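Long-range contacts in antigen 43 (PDB 4KH3), which probably mediates the self-association and clumping of Escherichia coli cells, through the alpha domain of an AIDA-type autotransporter: residues G78-T83 against G95-T100; Q72-G77 against Q91-L96; T101-G106 against I120-G125; T166-N171 against R183-Y188; T220-D225 against A237-N242. All coordinates share one frame; numbering follows the deposited sequence. Where two conformers were deposited one is given.

Interaction 1: G78-T83 against G95-T100; sequences GTASDT and GLAVNT
Thr79 beside Leu96, Ala80 beside Ala97 and Ser81 beside Val98 form a parallel beta ladder between consecutive coils of a beta-helix. The axes of strands 79-81 and 96-98 approach to 4.6 Å and diverge by only 11°. Backbone bonds alternate between the strands: Leu96 N donates to Gly78 O, Ala80 N to Leu96 O, Val98 N to Ala80 O at 2.7 Å, and Asp82 N to Val98 O. Ala80 therefore spends both its N-H and its carbonyl on the 95-100 segment, whereas the backbones of Thr79 and Ser81 bond to Gly59, Gly61 and Asn63 of the preceding coil. On the inner face, Ala80 CB lies 4.3 Å from Ala97 CB, and Ala80 also packs on Val74 and Gln91 across the coil. Such rung-on-rung stacking of parallel strands builds the right-handed beta-helix of autotransporter passenger domains. Past the strands, Asp82 and Asn99 both adopt left-handed backbone angles and turn the chain at the same level. Their side chains lie side by side with the same heading, the carboxylate and amide planes 11° apart. One water spans them, donating to Asp82 OD1 at 2.7 Å and to Asn99 OD1 at 2.9 Å, so both its protons are used; Asn99 ND2 bonds to a malonate ion, probably from the crystallisation liquor. A second water sits between Thr83 OG1 and Thr100 OG1, each 2.7 Å from it, and donates to Val98 O, which thus receives a proton from Asp82 N as well. The methyl Thr100 CG2, anti to its backbone N, rests 3.6 Å from Thr83 O.

Interaction 2: Q72-G77 against Q91-L96; sequences QIVQAG and QSLNGL
Gln72 and Gln91 lie side by side with their amides heading the same way, and Gln91 NE2 donates to Gln72 OE1 at 2.8 Å. The N-H points almost straight at the oxygen (179°), which lies in the Gln91 amide plane, although the donor is tilted from the Gln72 carbonyl plane. Further along the row, Gln72 NE2 donates to Gln53 and Gln91 OE1 accepts from Gln108, so these buried amides pair from coil to coil. Gln72 O also takes the backbone N-H of Ser92. Ile73, on the other face, brings CG2 to 4.3 Å from Ser92 CB. Val74 N bonds to Ser92 O, while Val74 O is gripped by Asn94 N at 2.7 Å and, weakly, by Gly95 N. Inward, Val74 CB meets Leu93 CD1 at 3.7 Å, and Val74 CG2 packs obliquely against the Gln91 amide end. At the turn, Gln75 O approaches Gly95 CA to 3.4 Å, where the absence of a side chain permits close stacking. Ala76 CA then lies 3.5 Å from Asn94 O. Like residues stacked in rows along the interior, here glutamines beside aliphatic side chains, are characteristic of parallel beta-helices; this one is probably part of the adhesin's stalk.

Interaction 3: T101-G106 against I120-G125; sequences TLDNRG and IINQDG
Leu102 and Asn122 join the ends of two short parallel strands, each running into a type I' turn, at one corner of consecutive beta-helix coils. Among backbone bonds, Leu102 N donates to Ile120 O, and Asn122 N returns to Leu102 O at 2.7 Å. Each turn closes on itself, Gly106 N to Asp103 O and Gly125 N to Asn122 O. The turns stack through CA-H...O contacts: Arg105 CA reaches Asp124 O at 3.2 Å and Gly125 CA reaches Gly106 O at 3.3 Å. The apolar pair lies on the inner face. There Leu102 CD1 lies 4.3 Å from Ile121 CG2, and Leu102 CB comes near Gly125 CA. Polar side chains occupy the outer side. Asn122 OD1 takes a bond from Asn141 of the next coil, while Asn122 ND2 donates to Asp103 OD1 at 3.1 Å; Asp103 has a second conformer, so this bond is doubtful. The aliphatic start of Arg105 crosses Asp124, CG to CB, with the charged groups apart. Gln123, bent at chi2 (52°), donates from NE2 to Asp124 OD2 at 2.7 Å, approaching from above the carboxylate plane.

Interaction 4: T166-N171 against R183-Y188; sequences TTINKN and RDTLIY
Ile168 and Ile187 pack side by side inside two adjacent coils of the beta-helix, where strands 166-168 and 185-188 run parallel, their axes approaching to 4.7 Å. This inner face is the tight part. Ile168 CD1 rests on the next coil against two groups, Ile187 CD1 at 3.8 Å and Thr185 CG2 at 3.7 Å. In both isoleucines CG1 is anti to the carbonyl carbon, beside the backbone N, which keeps the two branches in step. Gln174 and Gln193, from the facing strands, pack against the isoleucines from across the coil. The backbone between is fully zipped: Thr166 N to Asp184 O, Leu186 N to Thr166 O, Ile168 N to Leu186 O at 2.7 Å, and Tyr188 N to Ile168 O. Where the chain turns its corner at Asp184, a water lies between the two threonine hydroxyls, 2.6 Å from Thr166 OG1 and 2.8 Å from Thr185 OG1.

The outer side is partly open to solvent and more loosely packed at Thr167 and Leu186, where Thr167 OG1 and Leu186 CD2 stand 4.2 Å apart, both side chains heading outward. The CB of Tyr188 points toward the 166-171 segment; CG is anti to the carbonyl carbon (chi1 -70°), and Thr167 CG2 meets the ring at its edge. Asn169 is the local exception to the looseness: it lies alongside, its amide plane 14° from the ring and its ND2 bonded to Asn141, with Asn169 OD1 3.2 Å from Tyr188 CD2.

Interaction 5: T220-D225 against A237-N242; sequences TLINRD and AHTTIN
A water lodged between Thr220 and Thr239 is gripped from both segments. It accepts from Thr220 N at 3.0 Å, donates to Thr239 OG1 at 2.7 Å, and makes a weak bond to Ala237 O. It thus supplies a partner for Thr220 N just before the regular ladder begins. Both threonine hydroxyls have further partners inside the coil, Thr220 OG1 on Gln209 and Thr239 OG1 on Gln228. From there the backbone pairs regularly: Thr240 N to Thr220 O, Ile222 N to Thr240 O, Asn242 N to Ile222 O. On the buried face, Ile222 CD1 presses on Thr239 CG2 at 3.6 Å and lies 4.1 Å from Ile241 CG1. Leu247 covers this group from across the coil. On the outer face, Leu221 CD1 touches both Thr240 CG2 and Asn242 ND2, the latter at 3.5 Å. The strands finish with Asn223 and Asn242, side by side and with amide planes only 8° apart. Asn242 ND2 donates to Asn223 OD1 at 2.9 Å, the oxygen lying near the Asn242 amide plane. Asn223 ND2 continues to Glu205 and Asn242 OD1 accepts from Asn261, which prolongs the row in both directions. The row resembles the asparagine ladders of pectate lyase-type parallel beta-helices, though it is partly exposed and runs on to a glutamate.

How the interactions relate
All five contacts join one coil of the beta-helix to the next, so they differ by face and corner rather than by topology. Interactions 1 and 2 link the same pair of coils: they share Gly95 and Leu96, and Thr83 CG2 packs on Gln72 OE1. Interaction 3 follows directly, Thr83 O reaching Thr101 N. Interactions 1, 4 and 5 have a buried inner face and a more exposed outer one; the strands of interaction 2 are buried on both faces. Interaction 3 puts the side chains of Leu102 and Ile121 inside and spends the rest mostly on turns nearer the surface. Interaction 2 has the buried glutamine pair, whereas 4 and 5 line the interior mainly with isoleucine and threonine. Waters bridge the corners of 1, 4 and 5.

Interaction 1: G78-T83 against G95-T100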
# COMPACT_ATOMS: atom_id res chain seq x y z
N GLY A 78 -23.64 -36.68 8.01
CA GLY A 78 -24.69 -35.81 8.50
C GLY A 78 -24.82 -34.52 7.70
O GLY A 78 -23.88 -34.09 7.04
N THR A 79 -25.98 -33.90 7.79
CA THR A 79 -26.26 -32.69 7.03
C THR A 79 -26.91 -31.66 7.93
O THR A 79 -27.83 -31.99 8.67
CB THR A 79 -27.21 -33.01 5.87
OG1 THR A 79 -26.58 -33.94 4.98
CG2 THR A 79 -27.58 -31.75 5.09
N ALA A 80 -26.43 -30.43 7.86
CA ALA A 80 -27.04 -29.32 8.59
C ALA A 80 -27.39 -28.23 7.61
O ALA A 80 -26.61 -27.94 6.71
CB ALA A 80 -26.11 -28.78 9.65
N SER A 81 -28.55 -27.63 7.78
CA SER A 81 -29.07 -26.67 6.83
C SER A 81 -29.72 -25.49 7.57
O SER A 81 -30.49 -25.69 8.50
CB SER A 81 -30.09 -27.38 5.94
OG SER A 81 -30.76 -26.44 5.10
N ASP A 82 -29.40 -24.27 7.14
CA ASP A 82 -29.97 -23.04 7.71
C ASP A 82 -29.69 -22.93 9.19
O ASP A 82 -30.58 -22.66 10.00
CB ASP A 82 -31.48 -22.93 7.47
CG ASP A 82 -31.86 -22.88 6.00
OD1 ASP A 82 -30.98 -22.57 5.16
OD2 ASP A 82 -33.05 -23.14 5.69
N THR A 83 -28.44 -23.18 9.56
CA THR A 83 -28.05 -23.09 10.96
C THR A 83 -27.65 -21.67 11.30
O THR A 83 -26.85 -21.05 10.59
CB THR A 83 -26.88 -24.02 11.26
OG1 THR A 83 -27.09 -25.27 10.59
CG2 THR A 83 -26.73 -24.24 12.77
N GLY A 95 -19.44 -33.42 8.71
CA GLY A 95 -20.32 -33.70 7.59
C GLY A 95 -20.48 -32.51 6.67
O GLY A 95 -19.51 -31.84 6.31
N LEU A 96 -21.72 -32.25 6.28
CA LEU A 96 -22.04 -31.17 5.36
C LEU A 96 -22.90 -30.14 6.07
O LEU A 96 -23.88 -30.49 6.73
CB LEU A 96 -22.83 -31.72 4.17
CG LEU A 96 -23.39 -30.70 3.18
CD1 LEU A 96 -22.25 -29.96 2.43
CD2 LEU A 96 -24.33 -31.38 2.18
N ALA A 97 -22.53 -28.88 5.93
CA ALA A 97 -23.40 -27.80 6.39
C ALA A 97 -23.68 -26.85 5.24
O ALA A 97 -22.77 -26.44 4.51
CB ALA A 97 -22.78 -27.05 7.57
N VAL A 98 -24.95 -26.50 5.07
CA VAL A 98 -25.33 -25.58 4.01
C VAL A 98 -26.02 -24.33 4.55
O VAL A 98 -26.94 -24.42 5.37
CB VAL A 98 -26.23 -26.26 2.96
CG1 VAL A 98 -26.50 -25.31 1.83
CG2 VAL A 98 -25.55 -27.50 2.41
N ASN A 99 -25.57 -23.18 4.09
CA ASN A 99 -26.15 -21.89 4.46
C ASN A 99 -26.18 -21.64 5.97
O ASN A 99 -27.21 -21.35 6.56
CB ASN A 99 -27.53 -21.67 3.82
CG ASN A 99 -27.42 -21.36 2.32
OD1 ASN A 99 -28.42 -21.30 1.60
ND2 ASN A 99 -26.19 -21.16 1.86
N THR A 100 -25.01 -21.79 6.57
CA THR A 100 -24.82 -21.45 7.96
C THR A 100 -24.63 -19.93 8.10
O THR A 100 -24.09 -19.27 7.21
CB THR A 100 -23.58 -22.17 8.46
OG1 THR A 100 -23.70 -23.56 8.14
CG2 THR A 100 -23.41 -21.97 9.96
O HOH W 1 -30.84 -22.55 2.45
O HOH W 2 -26.09 -24.72 8.18
O HOH W 3 -28.76 -19.52 8.37

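Interaction 2: Q72-G77 against Q91-L96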
# COMPACT_ATOMS: atom_id res chain seq x y z
N GLN A 72 -23.53 -27.82 18.14
CA GLN A 72 -24.09 -28.75 17.16
C GLN A 72 -22.95 -29.57 16.56
O GLN A 72 -21.97 -29.02 16.07
CB GLN A 72 -24.86 -28.02 16.06
CG GLN A 72 -25.58 -28.96 15.07
CD GLN A 72 -26.12 -28.22 13.84
OE1 GLN A 72 -25.41 -27.44 13.22
NE2 GLN A 72 -27.39 -28.47 13.49
N ILE A 73 -23.08 -30.89 16.60
CA ILE A 73 -22.04 -31.75 16.05
C ILE A 73 -22.57 -32.47 14.83
O ILE A 73 -23.45 -33.32 14.91
CB ILE A 73 -21.53 -32.79 17.07
CG1 ILE A 73 -21.13 -32.11 18.39
CG2 ILE A 73 -20.35 -33.55 16.49
CD1 ILE A 73 -22.23 -32.12 19.44
N VAL A 74 -22.04 -32.08 13.67
CA VAL A 74 -22.49 -32.65 12.43
C VAL A 74 -21.48 -33.68 12.03
O VAL A 74 -20.36 -33.35 11.63
CB VAL A 74 -22.64 -31.60 11.34
CG1 VAL A 74 -23.07 -32.25 10.03
CG2 VAL A 74 -23.65 -30.56 11.78
N GLN A 75 -21.86 -34.94 12.16
CA GLN A 75 -20.94 -36.04 11.94
C GLN A 75 -20.84 -36.37 10.47
O GLN A 75 -21.69 -35.96 9.67
CB GLN A 75 -21.39 -37.25 12.75
CG GLN A 75 -21.59 -36.91 14.22
CD GLN A 75 -21.17 -38.02 15.16
OE1 GLN A 75 -21.92 -38.98 15.38
NE2 GLN A 75 -19.97 -37.89 15.72
N ALA A 76 -19.79 -37.09 10.11
CA ALA A 76 -19.65 -37.53 8.73
C ALA A 76 -20.93 -38.22 8.29
O ALA A 76 -21.50 -39.03 9.02
CB ALA A 76 -18.45 -38.44 8.60
N GLY A 77 -21.42 -37.85 7.10
CA GLY A 77 -22.67 -38.38 6.59
C GLY A 77 -23.87 -37.57 7.05
O GLY A 77 -24.99 -37.74 6.56
N GLN A 91 -20.55 -24.96 15.89
CA GLN A 91 -20.87 -26.20 15.19
C GLN A 91 -19.58 -26.91 14.81
O GLN A 91 -18.69 -26.29 14.20
CB GLN A 91 -21.73 -25.93 13.95
CG GLN A 91 -21.87 -27.10 13.00
CD GLN A 91 -22.23 -26.65 11.59
OE1 GLN A 91 -21.35 -26.32 10.79
NE2 GLN A 91 -23.53 -26.62 11.28
N SER A 92 -19.47 -28.18 15.19
CA SER A 92 -18.32 -29.02 14.84
C SER A 92 -18.67 -29.84 13.61
O SER A 92 -19.56 -30.69 13.66
CB SER A 92 -17.95 -29.97 15.99
OG SER A 92 -17.46 -29.26 17.11
N LEU A 93 -17.96 -29.59 12.52
CA LEU A 93 -18.41 -30.07 11.23
C LEU A 93 -17.52 -31.16 10.65
O LEU A 93 -16.38 -30.91 10.23
CB LEU A 93 -18.55 -28.90 10.25
CG LEU A 93 -19.10 -29.18 8.86
CD1 LEU A 93 -20.52 -29.74 8.90
CD2 LEU A 93 -19.04 -27.90 8.02
N ASN A 94 -18.04 -32.39 10.66
CA ASN A 94 -17.38 -33.50 9.98
C ASN A 94 -18.21 -33.92 8.77
O ASN A 94 -17.73 -34.67 7.92
CB ASN A 94 -17.13 -34.66 10.93
CG ASN A 94 -16.30 -34.26 12.13
OD1 ASN A 94 -15.08 -34.17 12.05
ND2 ASN A 94 -16.96 -33.99 13.26
N GLY A 95 -19.44 -33.42 8.71
CA GLY A 95 -20.32 -33.70 7.59
C GLY A 95 -20.48 -32.51 6.67
O GLY A 95 -19.51 -31.84 6.31
N LEU A 96 -21.72 -32.25 6.28
CA LEU A 96 -22.04 -31.17 5.36
C LEU A 96 -22.90 -30.14 6.07
O LEU A 96 -23.88 -30.49 6.73
CB LEU A 96 -22.83 -31.72 4.17
CG LEU A 96 -23.39 -30.70 3.18
CD1 LEU A 96 -22.25 -29.96 2.43
CD2 LEU A 96 -24.33 -31.38 2.18

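Interaction 3: T101-G106 against I120-G125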
# COMPACT_ATOMS: atom_id res chain seq x y z
N THR A 101 -25.10 -19.37 9.21
CA THR A 101 -24.81 -17.98 9.51
C THR A 101 -24.13 -17.87 10.87
O THR A 101 -24.60 -18.43 11.85
CB THR A 101 -26.07 -17.12 9.49
OG1 THR A 101 -26.79 -17.37 8.27
CG2 THR A 101 -25.71 -15.67 9.56
N LEU A 102 -22.99 -17.18 10.91
CA LEU A 102 -22.30 -16.96 12.16
C LEU A 102 -22.41 -15.48 12.52
O LEU A 102 -21.99 -14.62 11.75
CB LEU A 102 -20.82 -17.34 12.03
CG LEU A 102 -20.48 -18.72 11.47
CD1 LEU A 102 -18.96 -18.90 11.41
CD2 LEU A 102 -21.11 -19.83 12.28
N ASP A 103 -23.02 -15.19 13.67
CA ASP A 103 -23.08 -13.83 14.17
C ASP A 103 -22.47 -13.81 15.57
O ASP A 103 -22.43 -14.84 16.25
CB ASP A 103 -24.52 -13.29 14.22
CG ASP A 103 -25.36 -13.71 13.00
OD1 ASP A 103 -25.20 -13.14 11.89
OD2 ASP A 103 -26.22 -14.60 13.17
N ASN A 104 -21.97 -12.65 15.99
CA ASN A 104 -21.49 -12.44 17.36
C ASN A 104 -20.65 -13.54 17.96
O ASN A 104 -21.00 -14.09 19.02
CB ASN A 104 -22.66 -12.13 18.29
CG ASN A 104 -23.30 -10.79 17.98
OD1 ASN A 104 -22.65 -9.88 17.46
ND2 ASN A 104 -24.58 -10.66 18.31
N ARG A 105 -19.55 -13.86 17.28
CA ARG A 105 -18.56 -14.83 17.76
C ARG A 105 -19.02 -16.28 17.64
O ARG A 105 -18.40 -17.17 18.20
CB ARG A 105 -18.11 -14.51 19.19
CG ARG A 105 -17.76 -13.04 19.40
CD ARG A 105 -17.71 -12.69 20.87
NE ARG A 105 -19.03 -12.77 21.50
CZ ARG A 105 -19.42 -13.79 22.27
NH1 ARG A 105 -18.59 -14.81 22.51
NH2 ARG A 105 -20.64 -13.79 22.80
N GLY A 106 -20.12 -16.50 16.92
CA GLY A 106 -20.53 -17.85 16.56
C GLY A 106 -19.41 -18.50 15.77
O GLY A 106 -18.75 -17.85 14.97
N ILE A 120 -22.08 -17.55 5.97
CA ILE A 120 -21.89 -16.11 6.03
C ILE A 120 -21.34 -15.80 7.42
O ILE A 120 -21.89 -16.22 8.43
CB ILE A 120 -23.19 -15.34 5.78
CG1 ILE A 120 -23.69 -15.59 4.36
CG2 ILE A 120 -22.98 -13.84 5.96
CD1 ILE A 120 -24.72 -14.60 3.92
N ILE A 121 -20.21 -15.09 7.45
CA ILE A 121 -19.56 -14.79 8.70
C ILE A 121 -19.75 -13.32 9.03
O ILE A 121 -19.12 -12.44 8.42
CB ILE A 121 -18.07 -15.09 8.63
CG1 ILE A 121 -17.81 -16.44 7.95
CG2 ILE A 121 -17.47 -15.06 10.03
CD1 ILE A 121 -16.31 -16.77 7.76
N ASN A 122 -20.63 -13.04 9.98
CA ASN A 122 -20.91 -11.67 10.38
C ASN A 122 -20.28 -11.35 11.72
O ASN A 122 -19.95 -12.27 12.47
CB ASN A 122 -22.43 -11.45 10.47
CG ASN A 122 -23.11 -11.56 9.12
OD1 ASN A 122 -22.62 -11.03 8.13
ND2 ASN A 122 -24.22 -12.27 9.07
N GLN A 123 -20.11 -10.06 11.98
CA GLN A 123 -19.85 -9.53 13.32
C GLN A 123 -19.08 -10.47 14.26
O GLN A 123 -19.68 -11.07 15.16
CB GLN A 123 -21.17 -9.12 13.98
CG GLN A 123 -21.00 -8.27 15.23
CD GLN A 123 -20.11 -7.08 14.98
OE1 GLN A 123 -20.53 -6.07 14.41
NE2 GLN A 123 -18.84 -7.20 15.39
N ASP A 124 -17.78 -10.61 14.03
CA ASP A 124 -16.90 -11.41 14.90
C ASP A 124 -17.13 -12.92 14.90
O ASP A 124 -16.50 -13.65 15.67
CB ASP A 124 -16.87 -10.86 16.33
CG ASP A 124 -16.20 -9.51 16.40
OD1 ASP A 124 -14.99 -9.45 16.09
OD2 ASP A 124 -16.88 -8.51 16.74
N GLY A 125 -18.01 -13.40 14.02
CA GLY A 125 -18.08 -14.82 13.74
C GLY A 125 -16.72 -15.34 13.30
O GLY A 125 -15.82 -14.58 12.91

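Interaction 4: T166-N171 against R183-Y188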
# COMPACT_ATOMS: atom_id res chain seq x y z
N THR A 166 -14.76 -17.78 -2.45
CA THR A 166 -14.96 -16.94 -1.29
C THR A 166 -15.16 -15.51 -1.74
O THR A 166 -14.46 -15.03 -2.62
CB THR A 166 -13.72 -17.03 -0.37
OG1 THR A 166 -13.46 -18.41 -0.07
CG2 THR A 166 -13.94 -16.26 0.91
N THR A 167 -16.13 -14.82 -1.13
CA THR A 167 -16.21 -13.37 -1.25
C THR A 167 -15.83 -12.73 0.08
O THR A 167 -16.40 -13.06 1.12
CB THR A 167 -17.63 -12.89 -1.58
OG1 THR A 167 -18.01 -13.32 -2.89
CG2 THR A 167 -17.69 -11.36 -1.52
N ILE A 168 -14.87 -11.82 0.03
CA ILE A 168 -14.51 -11.06 1.22
C ILE A 168 -14.99 -9.62 1.06
O ILE A 168 -14.47 -8.85 0.25
CB ILE A 168 -12.98 -11.10 1.48
CG1 ILE A 168 -12.46 -12.54 1.41
CG2 ILE A 168 -12.65 -10.52 2.85
CD1 ILE A 168 -10.93 -12.63 1.45
N ASN A 169 -16.02 -9.26 1.82
CA ASN A 169 -16.55 -7.90 1.76
C ASN A 169 -15.81 -6.92 2.66
O ASN A 169 -14.82 -7.29 3.30
CB ASN A 169 -18.03 -7.92 2.06
CG ASN A 169 -18.83 -8.54 0.94
OD1 ASN A 169 -18.68 -8.15 -0.22
ND2 ASN A 169 -19.66 -9.54 1.27
N LYS A 170 -16.28 -5.68 2.71
CA LYS A 170 -15.71 -4.68 3.61
C LYS A 170 -15.68 -5.25 5.04
O LYS A 170 -16.65 -5.88 5.48
CB LYS A 170 -16.55 -3.41 3.56
CG LYS A 170 -16.05 -2.27 4.43
CD LYS A 170 -16.90 -1.01 4.19
CE LYS A 170 -16.60 0.10 5.19
NZ LYS A 170 -15.17 0.56 5.13
N ASN A 171 -14.55 -5.05 5.71
CA ASN A 171 -14.33 -5.56 7.07
C ASN A 171 -14.04 -7.05 7.17
O ASN A 171 -13.80 -7.55 8.27
CB ASN A 171 -15.48 -5.20 8.01
CG ASN A 171 -15.70 -3.70 8.10
OD1 ASN A 171 -14.75 -2.93 8.22
ND2 ASN A 171 -16.96 -3.29 8.01
N ARG A 183 -8.85 -20.92 -3.21
CA ARG A 183 -9.06 -20.83 -4.65
C ARG A 183 -10.28 -19.98 -5.00
O ARG A 183 -11.35 -20.14 -4.39
CB ARG A 183 -9.22 -22.23 -5.25
CG ARG A 183 -8.77 -22.32 -6.68
CD ARG A 183 -9.14 -23.66 -7.29
NE ARG A 183 -9.05 -24.72 -6.29
CZ ARG A 183 -7.93 -25.37 -6.00
NH1 ARG A 183 -6.79 -25.07 -6.64
NH2 ARG A 183 -7.95 -26.32 -5.07
N ASP A 184 -10.10 -19.08 -5.97
CA ASP A 184 -11.17 -18.20 -6.46
C ASP A 184 -11.71 -17.33 -5.34
O ASP A 184 -12.74 -17.62 -4.74
CB ASP A 184 -12.32 -19.00 -7.11
CG ASP A 184 -11.83 -20.04 -8.12
OD1 ASP A 184 -10.92 -19.75 -8.91
OD2 ASP A 184 -12.37 -21.18 -8.10
N THR A 185 -11.00 -16.25 -5.07
CA THR A 185 -11.38 -15.38 -3.98
C THR A 185 -11.64 -13.99 -4.53
O THR A 185 -10.82 -13.44 -5.26
CB THR A 185 -10.26 -15.32 -2.94
OG1 THR A 185 -10.01 -16.65 -2.46
CG2 THR A 185 -10.63 -14.46 -1.78
N LEU A 186 -12.80 -13.42 -4.17
CA LEU A 186 -13.15 -12.06 -4.58
C LEU A 186 -13.04 -11.12 -3.39
O LEU A 186 -13.67 -11.33 -2.37
CB LEU A 186 -14.57 -12.04 -5.15
CG LEU A 186 -15.20 -10.68 -5.42
CD1 LEU A 186 -14.36 -9.88 -6.43
CD2 LEU A 186 -16.63 -10.85 -5.93
N ILE A 187 -12.22 -10.08 -3.51
CA ILE A 187 -11.99 -9.20 -2.38
C ILE A 187 -12.33 -7.74 -2.68
O ILE A 187 -11.70 -7.10 -3.52
CB ILE A 187 -10.52 -9.30 -1.88
CG1 ILE A 187 -10.08 -10.77 -1.83
CG2 ILE A 187 -10.36 -8.65 -0.52
CD1 ILE A 187 -8.74 -10.95 -1.19
N TYR A 188 -13.35 -7.22 -2.00
CA TYR A 188 -13.78 -5.83 -2.22
C TYR A 188 -13.00 -4.85 -1.35
O TYR A 188 -12.24 -5.25 -0.45
CB TYR A 188 -15.28 -5.67 -1.96
CG TYR A 188 -16.17 -6.33 -3.00
CD1 TYR A 188 -16.34 -5.76 -4.26
CD2 TYR A 188 -16.85 -7.51 -2.72
CE1 TYR A 188 -17.16 -6.35 -5.22
CE2 TYR A 188 -17.67 -8.11 -3.66
CZ TYR A 188 -17.81 -7.52 -4.91
OH TYR A 188 -18.62 -8.10 -5.86
O HOH W 4 -11.53 -18.86 -1.80

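Interaction 5: T220-D225 against A237-N242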
# COMPACT_ATOMS: atom_id res chain seq x y z
N THR A 220 -3.22 -13.39 -9.25
CA THR A 220 -3.92 -12.31 -8.57
C THR A 220 -4.27 -11.26 -9.60
O THR A 220 -3.42 -10.82 -10.37
CB THR A 220 -3.13 -11.72 -7.41
OG1 THR A 220 -2.99 -12.71 -6.39
CG2 THR A 220 -3.85 -10.52 -6.81
N LEU A 221 -5.54 -10.87 -9.63
CA LEU A 221 -6.01 -9.88 -10.55
C LEU A 221 -6.34 -8.60 -9.77
O LEU A 221 -7.26 -8.57 -8.95
CB LEU A 221 -7.23 -10.42 -11.27
CG LEU A 221 -8.01 -9.48 -12.17
CD1 LEU A 221 -7.09 -8.88 -13.24
CD2 LEU A 221 -9.17 -10.25 -12.78
N ILE A 222 -5.55 -7.56 -10.02
CA ILE A 222 -5.65 -6.34 -9.23
C ILE A 222 -6.45 -5.29 -9.99
O ILE A 222 -5.90 -4.59 -10.85
CB ILE A 222 -4.26 -5.75 -8.90
CG1 ILE A 222 -3.29 -6.83 -8.45
CG2 ILE A 222 -4.37 -4.68 -7.83
CD1 ILE A 222 -1.89 -6.30 -8.13
N ASN A 223 -7.73 -5.18 -9.68
CA ASN A 223 -8.53 -4.15 -10.32
C ASN A 223 -8.38 -2.83 -9.57
O ASN A 223 -7.57 -2.72 -8.65
CB ASN A 223 -9.98 -4.58 -10.44
CG ASN A 223 -10.16 -5.71 -11.42
OD1 ASN A 223 -9.48 -5.76 -12.44
ND2 ASN A 223 -11.08 -6.62 -11.13
N ARG A 224 -9.16 -1.83 -9.99
CA ARG A 224 -9.07 -0.49 -9.43
C ARG A 224 -9.04 -0.44 -7.89
O ARG A 224 -9.88 -1.05 -7.20
CB ARG A 224 -10.19 0.39 -9.97
CG ARG A 224 -10.01 1.85 -9.61
CD ARG A 224 -11.34 2.58 -9.51
NE ARG A 224 -11.66 3.31 -10.74
CZ ARG A 224 -11.39 4.59 -10.94
NH1 ARG A 224 -10.79 5.31 -9.99
NH2 ARG A 224 -11.73 5.17 -12.08
N ASP A 225 -8.07 0.29 -7.36
CA ASP A 225 -7.87 0.45 -5.92
C ASP A 225 -7.44 -0.82 -5.20
O ASP A 225 -7.25 -0.81 -3.98
CB ASP A 225 -9.11 1.05 -5.24
CG ASP A 225 -9.41 2.44 -5.73
OD1 ASP A 225 -8.44 3.21 -5.94
OD2 ASP A 225 -10.60 2.76 -5.92
N ALA A 237 3.10 -15.10 -8.62
CA ALA A 237 3.30 -15.46 -10.02
C ALA A 237 2.01 -15.19 -10.76
O ALA A 237 0.93 -15.56 -10.29
CB ALA A 237 3.68 -16.93 -10.14
N HIS A 238 2.12 -14.53 -11.91
CA HIS A 238 0.97 -14.22 -12.75
C HIS A 238 0.07 -13.19 -12.11
O HIS A 238 -1.11 -13.41 -11.91
CB HIS A 238 0.20 -15.49 -13.16
CG HIS A 238 1.04 -16.45 -13.94
ND1 HIS A 238 1.44 -17.68 -13.44
CD2 HIS A 238 1.59 -16.35 -15.17
CE1 HIS A 238 2.18 -18.29 -14.34
NE2 HIS A 238 2.29 -17.51 -15.40
N THR A 239 0.63 -12.04 -11.78
CA THR A 239 -0.17 -10.94 -11.31
C THR A 239 -0.55 -10.10 -12.51
O THR A 239 0.24 -9.93 -13.44
CB THR A 239 0.60 -10.10 -10.27
OG1 THR A 239 0.62 -10.81 -9.02
CG2 THR A 239 -0.04 -8.74 -10.06
N THR A 240 -1.77 -9.59 -12.50
CA THR A 240 -2.18 -8.62 -13.49
C THR A 240 -2.55 -7.37 -12.72
O THR A 240 -3.36 -7.43 -11.79
CB THR A 240 -3.39 -9.13 -14.31
OG1 THR A 240 -2.97 -10.22 -15.12
CG2 THR A 240 -3.95 -8.04 -15.19
N ILE A 241 -1.94 -6.25 -13.08
CA ILE A 241 -2.25 -4.98 -12.47
C ILE A 241 -3.05 -4.18 -13.47
O ILE A 241 -2.55 -3.81 -14.53
CB ILE A 241 -0.98 -4.19 -12.14
CG1 ILE A 241 0.08 -5.07 -11.50
CG2 ILE A 241 -1.31 -3.00 -11.25
CD1 ILE A 241 1.46 -4.41 -11.47
N ASN A 242 -4.30 -3.89 -13.15
CA ASN A 242 -5.10 -3.04 -14.02
C ASN A 242 -5.01 -1.57 -13.63
O ASN A 242 -4.32 -1.21 -12.67
CB ASN A 242 -6.54 -3.51 -14.07
CG ASN A 242 -6.71 -4.69 -14.99
OD1 ASN A 242 -6.11 -4.73 -16.06
ND2 ASN A 242 -7.49 -5.68 -14.57
O HOH W 5 -0.41 -13.16 -8.24